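Local coordinates for protein putative Type I topoisomerase (Deinococcus radiodurans, PDB 3M4A) that binds DNA and, as a type IB topoisomerase, probably relaxes it by ATP-independent breakage of one strand, followed by passage and rejoining, at residues A[153-158]-A[169-174]. Numbering follows the deposited sequence. Where two conformers were deposited one is given.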
loop_
_atom_site.group_PDB
_atom_site.type_symbol
_atom_site.label_atom_id
_atom_site.label_comp_id
_atom_site.label_asym_id
_atom_site.label_seq_id
_atom_site.Cartn_x
_atom_site.Cartn_y
_atom_site.Cartn_z
ATOM N N SER A 153 7.397 11.138 -2.942
ATOM C CA SER A 153 8.856 11.243 -2.783
ATOM C C SER A 153 9.412 12.603 -3.201
ATOM O O SER A 153 10.565 12.913 -2.908
ATOM C CB SER A 153 9.583 10.115 -3.509
ATOM O OG SER A 153 9.513 10.241 -4.913
ATOM N N THR A 154 8.590 13.407 -3.870
ATOM C CA THR A 154 8.976 14.731 -4.333
ATOM C C THR A 154 8.222 15.861 -3.605
ATOM O O THR A 154 8.303 17.019 -3.999
ATOM C CB THR A 154 8.815 14.813 -5.876
ATOM O OG1 THR A 154 7.480 14.478 -6.257
ATOM C CG2 THR A 154 9.766 13.816 -6.526
ATOM N N LEU A 155 7.544 15.538 -2.498
ATOM C CA LEU A 155 6.850 16.560 -1.741
ATOM C C LEU A 155 7.839 17.510 -1.091
ATOM O O LEU A 155 8.936 17.125 -0.694
ATOM C CB LEU A 155 5.946 15.997 -0.633
ATOM C CG LEU A 155 4.696 15.230 -1.033
ATOM C CD1 LEU A 155 3.876 14.924 0.219
ATOM C CD2 LEU A 155 3.870 16.016 -2.043
ATOM N N ARG A 156 7.407 18.760 -1.025
ATOM C CA ARG A 156 8.109 19.805 -0.347
ATOM C C ARG A 156 7.448 20.048 1.003
ATOM O O ARG A 156 6.277 19.707 1.219
ATOM C CB ARG A 156 8.079 21.078 -1.202
ATOM C CG ARG A 156 8.875 20.944 -2.492
ATOM C CD ARG A 156 8.599 22.095 -3.434
ATOM N NE ARG A 156 9.527 22.069 -4.562
ATOM C CZ ARG A 156 10.735 22.635 -4.580
ATOM N NH1 ARG A 156 11.204 23.309 -3.534
ATOM N NH2 ARG A 156 11.487 22.519 -5.668
ATOM N N GLN A 157 8.198 20.630 1.926
ATOM C CA GLN A 157 7.614 21.000 3.216
ATOM C C GLN A 157 6.384 21.885 3.082
ATOM O O GLN A 157 5.472 21.790 3.905
ATOM C CB GLN A 157 8.644 21.680 4.130
ATOM C CG GLN A 157 9.703 20.728 4.621
ATOM C CD GLN A 157 10.601 21.315 5.707
ATOM O OE1 GLN A 157 10.280 22.339 6.313
ATOM N NE2 GLN A 157 11.739 20.670 5.934
ATOM N N ARG A 158 6.324 22.720 2.026
ATOM C CA ARG A 158 5.203 23.637 1.823
ATOM C C ARG A 158 3.888 22.945 1.511
ATOM O O ARG A 158 2.828 23.573 1.521
ATOM C CB ARG A 158 5.520 24.652 0.711
ATOM C CG ARG A 158 5.378 24.137 -0.700
ATOM C CD ARG A 158 5.538 25.271 -1.691
ATOM N NE ARG A 158 5.635 24.796 -3.072
ATOM C CZ ARG A 158 4.603 24.589 -3.877
ATOM N NH1 ARG A 158 3.365 24.797 -3.450
ATOM N NH2 ARG A 158 4.809 24.159 -5.114
ATOM N N PHE A 169 -2.210 17.188 3.560
ATOM C CA PHE A 169 -1.364 17.460 2.408
ATOM C C PHE A 169 -2.187 18.182 1.356
ATOM O O PHE A 169 -3.313 17.793 1.091
ATOM C CB PHE A 169 -0.882 16.141 1.807
ATOM C CG PHE A 169 -0.059 15.313 2.741
ATOM C CD1 PHE A 169 1.323 15.444 2.773
ATOM C CD2 PHE A 169 -0.660 14.384 3.577
ATOM C CE1 PHE A 169 2.089 14.666 3.630
ATOM C CE2 PHE A 169 0.118 13.600 4.433
ATOM C CZ PHE A 169 1.482 13.738 4.444
ATOM N N ARG A 170 -1.616 19.220 0.738
ATOM C CA ARG A 170 -2.265 19.948 -0.361
ATOM C C ARG A 170 -1.170 20.220 -1.395
ATOM O O ARG A 170 -0.210 20.885 -1.093
ATOM C CB ARG A 170 -2.870 21.265 0.144
ATOM C CG ARG A 170 -4.022 21.093 1.125
ATOM C CD ARG A 170 -4.805 22.406 1.405
ATOM N NE ARG A 170 -5.731 22.202 2.521
ATOM C CZ ARG A 170 -7.010 21.826 2.431
ATOM N NH1 ARG A 170 -7.612 21.656 1.264
ATOM N NH2 ARG A 170 -7.713 21.633 3.546
ATOM N N PHE A 171 -1.283 19.622 -2.574
ATOM C CA PHE A 171 -0.232 19.730 -3.583
ATOM C C PHE A 171 -0.780 19.519 -4.985
ATOM O O PHE A 171 -1.844 18.924 -5.159
ATOM C CB PHE A 171 0.906 18.740 -3.303
ATOM C CG PHE A 171 0.498 17.299 -3.352
ATOM C CD1 PHE A 171 0.722 16.534 -4.494
ATOM C CD2 PHE A 171 -0.064 16.689 -2.243
ATOM C CE1 PHE A 171 0.347 15.206 -4.541
ATOM C CE2 PHE A 171 -0.441 15.358 -2.279
ATOM C CZ PHE A 171 -0.232 14.612 -3.430
ATOM N N LYS A 172 -0.045 20.020 -5.975
ATOM C CA LYS A 172 -0.345 19.749 -7.384
ATOM C C LYS A 172 0.172 18.362 -7.717
ATOM O O LYS A 172 1.383 18.132 -7.709
ATOM C CB LYS A 172 0.318 20.792 -8.296
ATOM C CG LYS A 172 0.016 20.596 -9.779
ATOM C CD LYS A 172 0.691 21.633 -10.686
ATOM C CE LYS A 172 0.314 23.060 -10.314
ATOM N NZ LYS A 172 0.256 23.978 -11.487
ATOM N N GLY A 173 -0.741 17.430 -7.988
ATOM C CA GLY A 173 -0.359 16.069 -8.326
ATOM C C GLY A 173 -0.295 15.829 -9.825
ATOM O O GLY A 173 -0.334 16.777 -10.620
ATOM N N LYS A 174 -0.217 14.558 -10.196
ATOM C CA LYS A 174 -0.070 14.162 -11.601
ATOM C C LYS A 174 -1.161 14.765 -12.473
ATOM O O LYS A 174 -2.340 14.809 -12.098
ATOM C CB LYS A 174 -0.048 12.641 -11.758
ATOM C CG LYS A 174 0.605 12.182 -13.062
ATOM C CD LYS A 174 0.671 10.675 -13.160
ATOM C CE LYS A 174 1.397 10.235 -14.427
ATOM N NZ LYS A 174 1.069 8.811 -14.770
HETATM O O HOH W 1 1.999 22.262 -5.457
#
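The two methyl groups of L155 part to meet two different phenylalanines of the strand 166-172. L155 CD2 sits over one face of the F171 ring in a CH-pi contact, 4.0 Å from the ring centroid and 16° off its normal, shifted toward F171 CG. CD1 reaches the ring of F169, with L155 CD1 3.6 Å from F169 CD1, and approaches that ring obliquely. CB of L155 points toward the strand and chi1 sets CG beside the backbone N; chi2 of -173° then runs CD1 on from CA toward F169 and leaves CD2 to the side for F171. F169 and F171 lie two residues apart on the same face of this middle strand of a three-stranded antiparallel sheet, F171 directed at the loop that leads from helix 141-147 into the sheet and F169 bringing its ring end to it. The ring of F169 also packs edge-to-face on F136 and touches M192, so F169 also joins the sheet to helix 186-196. Cut back to an alanine, L155 would lose both methyls, and the gap left between loop and strand would probably let the two rings shift. Beside the apolar contact, a water accepts a hydrogen bond from K172 N (3.1 Å) and a weak one from R158 NH2. The direct contact is wholly apolar and buried, so it rests on shape and dispersion, and the water-mediated link adds a polar tie that is weak at the R158 end.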